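Local coordinates for collagen adhesin protein (Enterococcus faecalis, PDB 2Z1P), which probably binds collagen at the bacterial surface by the Collagen Hug mechanism, this fragment being the part that carries the two immunoglobulin-like domains, at residues 200-205 against 257-262; 173-178 against 273-278; 194-199 against 237-242; 164-169 against 295-300. All coordinates share one frame; numbering follows the deposited sequence.

Interaction 1: residues 200-205 against 257-262; sequences QQLNKE and VRYTST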
loop_
_atom_site.group_PDB
_atom_site.type_symbol
_atom_site.label_atom_id
_atom_site.label_comp_id
_atom_site.label_asym_id
_atom_site.label_seq_id
_atom_site.Cartn_x
_atom_site.Cartn_y
_atom_site.Cartn_z
ATOM N N GLN A 200 9.091 2.823 8.005
ATOM C CA GLN A 200 8.816 3.964 7.139
ATOM C C GLN A 200 9.749 5.144 7.290
ATOM O O GLN A 200 10.388 5.315 8.330
ATOM C CB GLN A 200 7.398 4.448 7.376
ATOM C CG GLN A 200 6.412 3.330 7.428
ATOM C CD GLN A 200 5.030 3.823 7.705
ATOM O OE1 GLN A 200 4.493 4.641 6.962
ATOM N NE2 GLN A 200 4.437 3.336 8.783
ATOM N N GLN A 201 9.794 5.965 6.242
ATOM C CA GLN A 201 10.620 7.166 6.206
ATOM C C GLN A 201 9.765 8.386 5.929
ATOM O O GLN A 201 9.384 8.634 4.790
ATOM C CB GLN A 201 11.687 7.047 5.118
ATOM C CG GLN A 201 13.065 6.745 5.664
ATOM C CD GLN A 201 13.565 7.824 6.621
ATOM O OE1 GLN A 201 14.422 7.565 7.464
ATOM N NE2 GLN A 201 13.038 9.043 6.483
ATOM N N LEU A 202 9.475 9.155 6.965
ATOM C CA LEU A 202 8.642 10.336 6.800
ATOM C C LEU A 202 9.185 11.309 5.758
ATOM O O LEU A 202 10.323 11.760 5.862
ATOM C CB LEU A 202 8.486 11.055 8.139
ATOM C CG LEU A 202 7.573 12.280 8.138
ATOM C CD1 LEU A 202 6.159 11.877 7.760
ATOM C CD2 LEU A 202 7.590 12.916 9.511
ATOM N N ASN A 203 8.362 11.628 4.759
ATOM C CA ASN A 203 8.738 12.554 3.687
ATOM C C ASN A 203 8.313 13.961 4.087
ATOM O O ASN A 203 7.276 14.474 3.658
ATOM C CB ASN A 203 8.061 12.151 2.375
ATOM C CG ASN A 203 8.402 10.726 1.952
ATOM O OD1 ASN A 203 7.869 10.212 0.966
ATOM N ND2 ASN A 203 9.297 10.084 2.696
ATOM N N LYS A 204 9.139 14.582 4.915
ATOM C CA LYS A 204 8.877 15.912 5.434
ATOM C C LYS A 204 8.325 16.963 4.479
ATOM O O LYS A 204 7.654 17.890 4.921
ATOM C CB LYS A 204 10.140 16.472 6.104
ATOM C CG LYS A 204 10.731 15.599 7.227
ATOM C CD LYS A 204 11.792 16.368 8.033
ATOM C CE LYS A 204 12.709 15.433 8.805
ATOM N NZ LYS A 204 11.944 14.424 9.592
ATOM N N GLU A 205 8.582 16.851 3.182
ATOM C CA GLU A 205 8.064 17.887 2.298
ATOM C C GLU A 205 6.922 17.441 1.392
ATOM O O GLU A 205 6.650 18.065 0.360
ATOM C CB GLU A 205 9.201 18.484 1.459
ATOM C CG GLU A 205 8.958 19.945 1.064
ATOM C CD GLU A 205 10.193 20.619 0.480
ATOM O OE1 GLU A 205 11.271 20.550 1.110
ATOM O OE2 GLU A 205 10.083 21.228 -0.604
ATOM N N VAL A 257 -5.340 16.210 5.716
ATOM C CA VAL A 257 -3.900 16.263 5.568
ATOM C C VAL A 257 -3.355 15.085 4.773
ATOM O O VAL A 257 -3.536 13.927 5.145
ATOM C CB VAL A 257 -3.217 16.319 6.942
ATOM C CG1 VAL A 257 -1.721 16.623 6.768
ATOM C CG2 VAL A 257 -3.915 17.370 7.823
ATOM N N ARG A 258 -2.698 15.390 3.662
ATOM C CA ARG A 258 -2.125 14.350 2.831
ATOM C C ARG A 258 -0.613 14.405 2.924
ATOM O O ARG A 258 -0.016 15.476 2.853
ATOM C CB ARG A 258 -2.511 14.530 1.358
ATOM C CG ARG A 258 -3.999 14.558 1.057
ATOM C CD ARG A 258 -4.258 14.618 -0.462
ATOM N NE ARG A 258 -5.675 14.801 -0.766
ATOM C CZ ARG A 258 -6.362 15.895 -0.461
ATOM N NH1 ARG A 258 -5.757 16.911 0.148
ATOM N NH2 ARG A 258 -7.657 15.961 -0.731
ATOM N N TYR A 259 0.010 13.249 3.083
ATOM C CA TYR A 259 1.455 13.191 3.138
ATOM C C TYR A 259 1.842 11.749 2.903
ATOM O O TYR A 259 0.993 10.861 3.008
ATOM C CB TYR A 259 1.960 13.699 4.487
ATOM C CG TYR A 259 1.705 12.792 5.660
ATOM C CD1 TYR A 259 2.534 11.705 5.916
ATOM C CD2 TYR A 259 0.665 13.051 6.550
ATOM C CE1 TYR A 259 2.348 10.909 7.033
ATOM C CE2 TYR A 259 0.469 12.255 7.676
ATOM C CZ TYR A 259 1.317 11.193 7.904
ATOM O OH TYR A 259 1.156 10.436 9.023
ATOM N N THR A 260 3.117 11.523 2.575
ATOM C CA THR A 260 3.634 10.183 2.296
ATOM C C THR A 260 4.898 9.774 3.056
ATOM O O THR A 260 5.644 10.603 3.575
ATOM C CB THR A 260 3.943 10.014 0.802
ATOM O OG1 THR A 260 4.782 11.088 0.370
ATOM C CG2 THR A 260 2.677 10.021 -0.015
ATOM N N SER A 261 5.112 8.467 3.106
ATOM C CA SER A 261 6.271 7.874 3.742
ATOM C C SER A 261 6.799 6.835 2.781
ATOM O O SER A 261 6.035 6.190 2.062
ATOM C CB SER A 261 5.890 7.194 5.047
ATOM O OG SER A 261 5.491 8.163 5.987
ATOM N N THR A 262 8.112 6.677 2.773
ATOM C CA THR A 262 8.759 5.722 1.894
ATOM C C THR A 262 9.123 4.457 2.656
ATOM O O THR A 262 9.588 4.517 3.797
ATOM C CB THR A 262 10.019 6.347 1.262
ATOM O OG1 THR A 262 10.658 7.210 2.215
ATOM C CG2 THR A 262 9.648 7.155 0.022
#

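Interaction 2: residues 173-178 against 273-278; sequences VRWFLN and FENSYD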
loop_
_atom_site.group_PDB
_atom_site.type_symbol
_atom_site.label_atom_id
_atom_site.label_comp_id
_atom_site.label_asym_id
_atom_site.label_seq_id
_atom_site.Cartn_x
_atom_site.Cartn_y
_atom_site.Cartn_z
ATOM N N VAL A 173 4.062 4.945 1.316
ATOM C CA VAL A 173 2.789 4.753 1.989
ATOM C C VAL A 173 2.105 6.116 2.055
ATOM O O VAL A 173 2.709 7.085 2.502
ATOM C CB VAL A 173 2.974 4.230 3.420
ATOM C CG1 VAL A 173 1.609 4.056 4.072
ATOM C CG2 VAL A 173 3.753 2.911 3.404
ATOM N N ARG A 174 0.862 6.194 1.585
ATOM C CA ARG A 174 0.101 7.443 1.612
ATOM C C ARG A 174 -0.743 7.438 2.872
ATOM O O ARG A 174 -1.416 6.455 3.177
ATOM C CB ARG A 174 -0.816 7.551 0.398
ATOM C CG ARG A 174 -0.162 7.122 -0.889
ATOM C CD ARG A 174 -1.021 7.462 -2.102
ATOM N NE ARG A 174 -2.369 6.902 -2.036
ATOM C CZ ARG A 174 -3.325 7.170 -2.920
ATOM N NH1 ARG A 174 -3.072 7.988 -3.937
ATOM N NH2 ARG A 174 -4.539 6.643 -2.783
ATOM N N TRP A 175 -0.691 8.537 3.611
ATOM C CA TRP A 175 -1.455 8.668 4.844
ATOM C C TRP A 175 -2.370 9.879 4.771
ATOM O O TRP A 175 -2.019 10.914 4.195
ATOM C CB TRP A 175 -0.528 8.823 6.039
ATOM C CG TRP A 175 0.226 7.606 6.408
ATOM C CD1 TRP A 175 1.575 7.424 6.315
ATOM C CD2 TRP A 175 -0.299 6.429 7.023
ATOM N NE1 TRP A 175 1.926 6.208 6.849
ATOM C CE2 TRP A 175 0.791 5.573 7.298
ATOM C CE3 TRP A 175 -1.586 6.011 7.386
ATOM C CZ2 TRP A 175 0.640 4.323 7.906
ATOM C CZ3 TRP A 175 -1.737 4.764 7.996
ATOM C CH2 TRP A 175 -0.627 3.941 8.254
ATOM N N PHE A 176 -3.545 9.762 5.367
ATOM C CA PHE A 176 -4.479 10.866 5.331
ATOM C C PHE A 176 -5.016 11.140 6.708
ATOM O O PHE A 176 -5.509 10.241 7.372
ATOM C CB PHE A 176 -5.649 10.559 4.385
ATOM C CG PHE A 176 -5.222 10.147 3.005
ATOM C CD1 PHE A 176 -4.704 8.869 2.768
ATOM C CD2 PHE A 176 -5.311 11.035 1.949
ATOM C CE1 PHE A 176 -4.279 8.490 1.496
ATOM C CE2 PHE A 176 -4.889 10.662 0.680
ATOM C CZ PHE A 176 -4.372 9.386 0.455
ATOM N N LEU A 177 -4.907 12.385 7.139
ATOM C CA LEU A 177 -5.422 12.778 8.430
ATOM C C LEU A 177 -6.675 13.546 8.073
ATOM O O LEU A 177 -6.602 14.607 7.444
ATOM C CB LEU A 177 -4.426 13.688 9.145
ATOM C CG LEU A 177 -3.005 13.137 9.252
ATOM C CD1 LEU A 177 -2.092 14.182 9.886
ATOM C CD2 LEU A 177 -3.018 11.848 10.065
ATOM N N ASN A 178 -7.821 12.995 8.459
ATOM C CA ASN A 178 -9.110 13.608 8.174
ATOM C C ASN A 178 -9.651 14.352 9.384
ATOM O O ASN A 178 -10.204 13.763 10.309
ATOM C CB ASN A 178 -10.044 12.523 7.700
ATOM C CG ASN A 178 -9.455 11.762 6.530
ATOM O OD1 ASN A 178 -9.427 12.257 5.404
ATOM N ND2 ASN A 178 -8.952 10.565 6.795
ATOM N N PHE A 273 2.063 -1.747 7.733
ATOM C CA PHE A 273 2.709 -0.478 8.025
ATOM C C PHE A 273 1.716 0.236 8.936
ATOM O O PHE A 273 0.509 0.148 8.723
ATOM C CB PHE A 273 2.928 0.328 6.745
ATOM C CG PHE A 273 3.848 -0.340 5.770
ATOM C CD1 PHE A 273 3.412 -0.671 4.488
ATOM C CD2 PHE A 273 5.150 -0.660 6.136
ATOM C CE1 PHE A 273 4.259 -1.314 3.581
ATOM C CE2 PHE A 273 6.003 -1.301 5.238
ATOM C CZ PHE A 273 5.553 -1.631 3.957
ATOM N N GLU A 274 2.207 0.940 9.949
ATOM C CA GLU A 274 1.300 1.611 10.864
ATOM C C GLU A 274 1.601 3.063 11.203
ATOM O O GLU A 274 2.699 3.571 10.978
ATOM C CB GLU A 274 1.231 0.805 12.144
ATOM C CG GLU A 274 0.985 -0.639 11.870
ATOM C CD GLU A 274 1.134 -1.476 13.093
ATOM O OE1 GLU A 274 0.824 -2.677 13.017
ATOM O OE2 GLU A 274 1.568 -0.942 14.133
ATOM N N ASN A 275 0.592 3.737 11.734
ATOM C CA ASN A 275 0.750 5.111 12.157
ATOM C C ASN A 275 -0.253 5.368 13.272
ATOM O O ASN A 275 -1.438 5.108 13.127
ATOM C CB ASN A 275 0.555 6.067 10.986
ATOM C CG ASN A 275 1.041 7.472 11.300
ATOM O OD1 ASN A 275 1.334 8.256 10.406
ATOM N ND2 ASN A 275 1.123 7.791 12.578
ATOM N N SER A 276 0.245 5.846 14.402
ATOM C CA SER A 276 -0.595 6.103 15.551
ATOM C C SER A 276 -0.685 7.589 15.834
ATOM O O SER A 276 0.232 8.350 15.516
ATOM C CB SER A 276 -0.018 5.376 16.747
ATOM O OG SER A 276 0.206 4.026 16.395
ATOM N N TYR A 277 -1.789 8.010 16.441
ATOM C CA TYR A 277 -1.966 9.423 16.732
ATOM C C TYR A 277 -2.663 9.648 18.055
ATOM O O TYR A 277 -3.392 8.787 18.541
ATOM C CB TYR A 277 -2.801 10.078 15.623
ATOM C CG TYR A 277 -4.251 9.647 15.630
ATOM C CD1 TYR A 277 -5.150 10.158 16.570
ATOM C CD2 TYR A 277 -4.703 8.675 14.757
ATOM C CE1 TYR A 277 -6.457 9.704 16.641
ATOM C CE2 TYR A 277 -6.010 8.213 14.819
ATOM C CZ TYR A 277 -6.883 8.726 15.764
ATOM O OH TYR A 277 -8.174 8.249 15.832
ATOM N N ASP A 278 -2.431 10.816 18.638
ATOM C CA ASP A 278 -3.106 11.180 19.871
ATOM C C ASP A 278 -3.636 12.572 19.591
ATOM O O ASP A 278 -2.869 13.506 19.343
ATOM C CB ASP A 278 -2.157 11.213 21.062
ATOM C CG ASP A 278 -2.898 11.317 22.379
ATOM O OD1 ASP A 278 -2.745 10.406 23.216
ATOM O OD2 ASP A 278 -3.645 12.299 22.575
#

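Interaction 3: residues 194-199 against 237-242; sequences DRQGSG and TDNDFN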
loop_
_atom_site.group_PDB
_atom_site.type_symbol
_atom_site.label_atom_id
_atom_site.label_comp_id
_atom_site.label_asym_id
_atom_site.label_seq_id
_atom_site.Cartn_x
_atom_site.Cartn_y
_atom_site.Cartn_z
ATOM N N ASP A 194 1.668 12.777 16.363
ATOM C CA ASP A 194 1.782 11.611 15.513
ATOM C C ASP A 194 3.120 10.907 15.669
ATOM O O ASP A 194 4.183 11.526 15.629
ATOM C CB ASP A 194 1.547 12.014 14.053
ATOM C CG ASP A 194 1.249 10.819 13.149
ATOM O OD1 ASP A 194 2.089 9.897 13.086
ATOM O OD2 ASP A 194 0.183 10.804 12.494
ATOM N N ARG A 195 3.033 9.598 15.867
ATOM C CA ARG A 195 4.187 8.744 16.037
ATOM C C ARG A 195 4.022 7.653 14.979
ATOM O O ARG A 195 3.175 6.773 15.110
ATOM C CB ARG A 195 4.187 8.154 17.457
ATOM C CG ARG A 195 4.256 9.197 18.568
ATOM C CD ARG A 195 5.606 9.898 18.670
ATOM N NE ARG A 195 5.608 10.838 19.795
ATOM C CZ ARG A 195 4.982 12.018 19.788
ATOM N NH1 ARG A 195 4.284 12.412 18.714
ATOM N NH2 ARG A 195 5.117 12.850 20.820
ATOM N N GLN A 196 4.813 7.737 13.915
ATOM C CA GLN A 196 4.729 6.764 12.831
ATOM C C GLN A 196 5.285 5.412 13.226
ATOM O O GLN A 196 6.209 5.318 14.034
ATOM C CB GLN A 196 5.478 7.262 11.607
ATOM C CG GLN A 196 5.093 6.557 10.344
ATOM C CD GLN A 196 5.494 7.352 9.133
ATOM O OE1 GLN A 196 6.663 7.377 8.751
ATOM N NE2 GLN A 196 4.529 8.033 8.534
ATOM N N GLY A 197 4.716 4.361 12.652
ATOM C CA GLY A 197 5.171 3.022 12.973
ATOM C C GLY A 197 6.488 2.727 12.301
ATOM O O GLY A 197 7.016 3.579 11.593
ATOM N N SER A 198 7.006 1.518 12.497
ATOM C CA SER A 198 8.285 1.127 11.911
ATOM C C SER A 198 8.246 0.830 10.418
ATOM O O SER A 198 7.176 0.662 9.819
ATOM C CB SER A 198 8.850 -0.093 12.644
ATOM O OG SER A 198 7.979 -1.206 12.543
ATOM N N GLY A 199 9.440 0.780 9.835
ATOM C CA GLY A 199 9.594 0.482 8.426
ATOM C C GLY A 199 9.359 1.632 7.478
ATOM O O GLY A 199 9.443 1.441 6.265
ATOM N N THR A 237 10.909 14.112 15.518
ATOM C CA THR A 237 12.056 13.362 15.022
ATOM C C THR A 237 11.942 13.289 13.504
ATOM O O THR A 237 11.472 14.234 12.867
ATOM C CB THR A 237 12.083 11.931 15.602
ATOM O OG1 THR A 237 11.105 11.121 14.946
ATOM C CG2 THR A 237 11.766 11.962 17.079
ATOM N N ASP A 238 12.374 12.175 12.923
ATOM C CA ASP A 238 12.289 12.005 11.478
ATOM C C ASP A 238 11.065 11.181 11.097
ATOM O O ASP A 238 10.729 11.068 9.919
ATOM C CB ASP A 238 13.550 11.323 10.934
ATOM C CG ASP A 238 14.692 12.298 10.704
ATOM O OD1 ASP A 238 15.640 12.309 11.516
ATOM O OD2 ASP A 238 14.639 13.059 9.709
ATOM N N ASN A 239 10.414 10.603 12.104
ATOM C CA ASN A 239 9.226 9.787 11.898
ATOM C C ASN A 239 8.159 10.131 12.926
ATOM O O ASN A 239 7.261 9.330 13.177
ATOM C CB ASN A 239 9.567 8.302 12.018
ATOM C CG ASN A 239 10.415 7.803 10.866
ATOM O OD1 ASN A 239 11.014 6.728 10.944
ATOM N ND2 ASN A 239 10.460 8.572 9.782
ATOM N N ASP A 240 8.263 11.317 13.522
ATOM C CA ASP A 240 7.308 11.775 14.528
ATOM C C ASP A 240 7.045 13.269 14.395
ATOM O O ASP A 240 7.971 14.056 14.198
ATOM C CB ASP A 240 7.837 11.500 15.934
ATOM C CG ASP A 240 7.790 10.035 16.304
ATOM O OD1 ASP A 240 8.389 9.670 17.343
ATOM O OD2 ASP A 240 7.155 9.249 15.574
ATOM N N PHE A 241 5.780 13.658 14.498
ATOM C CA PHE A 241 5.439 15.065 14.414
ATOM C C PHE A 241 4.227 15.418 15.261
ATOM O O PHE A 241 3.493 14.540 15.713
ATOM C CB PHE A 241 5.240 15.495 12.947
ATOM C CG PHE A 241 4.067 14.833 12.233
ATOM C CD1 PHE A 241 2.832 15.486 12.125
ATOM C CD2 PHE A 241 4.212 13.581 11.625
ATOM C CE1 PHE A 241 1.764 14.911 11.425
ATOM C CE2 PHE A 241 3.147 13.000 10.924
ATOM C CZ PHE A 241 1.921 13.671 10.827
ATOM N N ASN A 242 4.070 16.712 15.514
ATOM C CA ASN A 242 2.952 17.243 16.285
ATOM C C ASN A 242 2.254 18.243 15.366
ATOM O O ASN A 242 2.888 19.142 14.821
ATOM C CB ASN A 242 3.438 17.955 17.554
ATOM C CG ASN A 242 4.238 17.048 18.466
ATOM O OD1 ASN A 242 3.844 15.917 18.742
ATOM N ND2 ASN A 242 5.363 17.550 18.950
HETATM O O HOH W 1 8.214 9.467 20.598
#

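Interaction 4: residues 164-169 against 295-300; sequences GDLAGE and SQVKNV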
loop_
_atom_site.group_PDB
_atom_site.type_symbol
_atom_site.label_atom_id
_atom_site.label_comp_id
_atom_site.label_asym_id
_atom_site.label_seq_id
_atom_site.Cartn_x
_atom_site.Cartn_y
_atom_site.Cartn_z
ATOM N N GLY A 164 -4.942 5.120 5.201
ATOM C CA GLY A 164 -3.785 5.037 4.334
ATOM C C GLY A 164 -3.799 3.821 3.430
ATOM O O GLY A 164 -4.586 2.898 3.631
ATOM N N ASP A 165 -2.938 3.836 2.418
ATOM C CA ASP A 165 -2.800 2.725 1.476
ATOM C C ASP A 165 -1.358 2.740 0.994
ATOM O O ASP A 165 -0.505 3.359 1.620
ATOM C CB ASP A 165 -3.733 2.895 0.280
ATOM C CG ASP A 165 -3.581 4.242 -0.384
ATOM O OD1 ASP A 165 -2.574 4.936 -0.127
ATOM O OD2 ASP A 165 -4.478 4.604 -1.169
ATOM N N LEU A 166 -1.085 2.072 -0.121
ATOM C CA LEU A 166 0.269 2.043 -0.655
ATOM C C LEU A 166 0.377 2.906 -1.915
ATOM O O LEU A 166 -0.533 2.926 -2.743
ATOM C CB LEU A 166 0.684 0.595 -0.943
ATOM C CG LEU A 166 0.698 -0.382 0.252
ATOM C CD1 LEU A 166 0.848 -1.791 -0.266
ATOM C CD2 LEU A 166 1.826 -0.056 1.233
ATOM N N ALA A 167 1.487 3.630 -2.039
ATOM C CA ALA A 167 1.726 4.498 -3.184
ATOM C C ALA A 167 1.816 3.690 -4.468
ATOM O O ALA A 167 1.824 4.252 -5.561
ATOM C CB ALA A 167 3.010 5.279 -2.981
ATOM N N GLY A 168 1.881 2.369 -4.324
ATOM C CA GLY A 168 1.988 1.490 -5.473
ATOM C C GLY A 168 3.438 1.163 -5.806
ATOM O O GLY A 168 4.190 0.623 -4.977
ATOM N N GLU A 169 3.833 1.507 -7.030
ATOM C CA GLU A 169 5.187 1.272 -7.530
ATOM C C GLU A 169 6.185 2.322 -7.005
ATOM O O GLU A 169 7.372 2.293 -7.333
ATOM C CB GLU A 169 5.145 1.250 -9.069
ATOM C CG GLU A 169 4.238 0.129 -9.623
ATOM C CD GLU A 169 3.204 0.599 -10.659
ATOM O OE1 GLU A 169 3.555 0.760 -11.853
ATOM O OE2 GLU A 169 2.029 0.811 -10.279
ATOM N N SER A 295 -3.498 3.322 12.773
ATOM C CA SER A 295 -4.000 2.959 11.456
ATOM C C SER A 295 -3.114 1.910 10.854
ATOM O O SER A 295 -1.904 1.917 11.051
ATOM C CB SER A 295 -4.016 4.165 10.523
ATOM O OG SER A 295 -5.077 5.034 10.850
ATOM N N GLN A 296 -3.722 1.012 10.096
ATOM C CA GLN A 296 -2.970 -0.045 9.448
ATOM C C GLN A 296 -3.065 0.074 7.937
ATOM O O GLN A 296 -4.018 0.642 7.405
ATOM C CB GLN A 296 -3.520 -1.401 9.867
ATOM C CG GLN A 296 -3.422 -1.678 11.342
ATOM C CD GLN A 296 -2.433 -2.775 11.644
ATOM O OE1 GLN A 296 -2.313 -3.210 12.785
ATOM N NE2 GLN A 296 -1.716 -3.231 10.621
ATOM N N VAL A 297 -2.062 -0.453 7.253
ATOM C CA VAL A 297 -2.047 -0.471 5.796
ATOM C C VAL A 297 -1.400 -1.801 5.452
ATOM O O VAL A 297 -0.226 -2.013 5.746
ATOM C CB VAL A 297 -1.196 0.672 5.182
ATOM C CG1 VAL A 297 -1.114 0.494 3.665
ATOM C CG2 VAL A 297 -1.804 2.025 5.507
ATOM N N LYS A 298 -2.167 -2.712 4.865
ATOM C CA LYS A 298 -1.620 -4.014 4.499
ATOM C C LYS A 298 -0.499 -3.872 3.476
ATOM O O LYS A 298 -0.600 -3.110 2.513
ATOM C CB LYS A 298 -2.711 -4.923 3.933
ATOM C CG LYS A 298 -3.380 -5.826 4.955
ATOM C CD LYS A 298 -4.303 -6.841 4.261
ATOM C CE LYS A 298 -3.552 -7.734 3.249
ATOM N NZ LYS A 298 -4.438 -8.708 2.517
ATOM N N ASN A 299 0.577 -4.608 3.702
ATOM C CA ASN A 299 1.710 -4.580 2.798
ATOM C C ASN A 299 1.542 -5.717 1.790
ATOM O O ASN A 299 0.951 -6.758 2.091
ATOM C CB ASN A 299 3.018 -4.741 3.597
ATOM C CG ASN A 299 4.271 -4.579 2.740
ATOM O OD1 ASN A 299 4.315 -3.773 1.796
ATOM N ND2 ASN A 299 5.309 -5.333 3.085
ATOM N N VAL A 300 2.035 -5.485 0.580
ATOM C CA VAL A 300 1.988 -6.478 -0.483
ATOM C C VAL A 300 3.365 -7.145 -0.513
ATOM O O VAL A 300 4.349 -6.556 -0.966
ATOM C CB VAL A 300 1.700 -5.821 -1.853
ATOM C CG1 VAL A 300 1.980 -6.804 -2.972
ATOM C CG2 VAL A 300 0.255 -5.364 -1.919
#

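Interaction 1: residues 200-205 against 257-262
Neighbouring antiparallel strands within one sheet of the collagen-binding domain's beta sandwich meet here, with Q201 and T262 forming a hydrogen-bonded pair and L202 and S261 the non-hydrogen-bonded pair beside it. Q201 N donates to T262 O at 2.8 Å, and the return bond from T262 N to Q201 O comes from well above the carbonyl plane. That same oxygen receives a second donor, T262 OG1, at 3.2 Å and in the plane on a lone pair, so two bonds from one threonine grip it. T262 can make both because its OG1 stands between its own backbone N and carbonyl carbon (chi1 36°), which brings it to the same oxygen that its backbone N-H uses. N203 N continues the pairing to T260 O, beyond which the chain bulges outward before pairing with the same strand again, with S206 OG bonded to T260 N. On the face of L202 and S261, buried in the domain, the L202 side chain runs at about a right angle to that of Y259, a ring stacked with F207. S261 OG is held by Q196, outside the strand pair. The apolar contact closes with L202 CD1 lying 4.0 Å from Y259 CE1, obliquely to the ring.

Interaction 2: residues 173-178 against 273-278
W175 and V173 meet N275 and F273 where the two sheets of the collagen-binding domain's beta sandwich pack face to face. The strands belong to different sheets; the axes of the two short segments approach to 9.5 Å and their directions differ by only 26°, an aligned arrangement in which side chains rather than backbone bonds bridge the gap. The tight part is centred on the indole. N275 CB sits over one face of its six-membered ring in a CH-pi contact, 3.6 Å from the centroid and 14° off the normal. The opposite face, nearer the rim, is covered by V173 CG1, so the indole is gripped on both faces. At its edge, W175 CH2 lies 4.0 Å from F273 O. The amide of N275 stands upright against the ring, the planes 89° apart, and its polar end turns to other partners: ND2 to D194 and OD1 to K162. W175 NE1 is in turn bonded to Q200 OE1, which ties down the rotation of the indole. The looser side lies elsewhere. E274 starts away from the partner strand and remains partly exposed, and R174, on the exposed outer side of its sheet, makes a salt bridge with D165. Past N275 the contact thins out. The tight cluster instead extends to the N-terminal ends of both segments, where V173 CG2 rests 3.8 Å from F273 CD1, obliquely to the phenyl ring.

Interaction 3: residues 194-199 against 237-242
R195 and D240 face each other as a non-hydrogen-bonded antiparallel pair in the second sheet of the collagen-binding domain's sandwich, and the arginine shows how a long side chain can lie across a carboxylate. Its CB is 3.7 Å from D240 OD2. The chain then bends at chi2 (-70°), which lays CD beside the other oxygen, D240 OD1, at 3.1 Å. R195 NE and D240 OD1 form no more than a long salt bridge, 3.9 Å, with the oxygen well out of the guanidinium plane, so charge alone operates there. A water spans the gap, accepting weakly from NE and donating to D240 OD1. At the tip, NH1 folds back in a weak bond to the carbonyl oxygen of its neighbour D194. On the other face, D194 CB lies over the centre of the F241 ring in a CH-pi contact, with the carboxylate stacked nearly flat at 10° to the ring, its OD1 being engaged by N275. Backbone bonds between D194 and F241, and from Q196 N to N239 O, fix the register. The chemistry implies that the pairing rests on backbone bonds and buried stacking, while the solvent-exposed arginine probably adds a weak, partly water-mediated attraction.

Interaction 4: residues 164-169 against 295-300
This is an apolar contact between edge strands of opposite sheets, G164-L166 meeting V297-V300 where the collagen-binding domain's sandwich closes on one side, near the centre of the two-domain chain. The short strands run in similar directions, 21° apart, and side chains, not backbone bonds, fill the gap. V297 enters it from one strand. With CG1 anti to its backbone N (chi1 174°), its two methyls lie against successive residues of the opposing backbone: CG2 lies 3.4 Å from G164 C, and CG1 is 3.5 Å from D165 C. G164 has no side chain, which lets the methyl sit directly against the main chain. L166 answers from the other strand and slides past V297 in the opposite direction, its CD2 resting 3.9 Å from V297 CG1. Its second methyl, CD1, reaches further along, 3.4 Å from K298 O and 4.0 Å from V300 CG2. D165 points away from this seam, toward R174, while N299 ND2 is held by the carbonyls of Q268 and Q270. V300 also touches M35 and S37 in the other domain, and E169 forms salt bridges with K89 and K115 there. The seam therefore runs from the rim of one beta sandwich into the interdomain junction, an arrangement consistent with the two linked immunoglobulin-like domains of a Collagen Hug adhesin.

From the N terminus, 164-169 opens the outermost loop, which interaction 4 closes only at 295-300, beyond the partners of all the others. Interaction 2 nests inside it, spanning 173-178 to 273-278. Within that loop interactions 3 and 1 cross: 194-199 and then 200-205 come first, followed by 237-242 and 257-262, so neither loop encloses the other. Interactions 1 and 3 each join neighbouring strands of one sheet, a different sheet in each case, whereas interactions 2 and 4 bridge the sheets, one in the interior and one along the edge. Together they knit the collagen-binding sandwich, with interaction 4 placed beside the preceding domain.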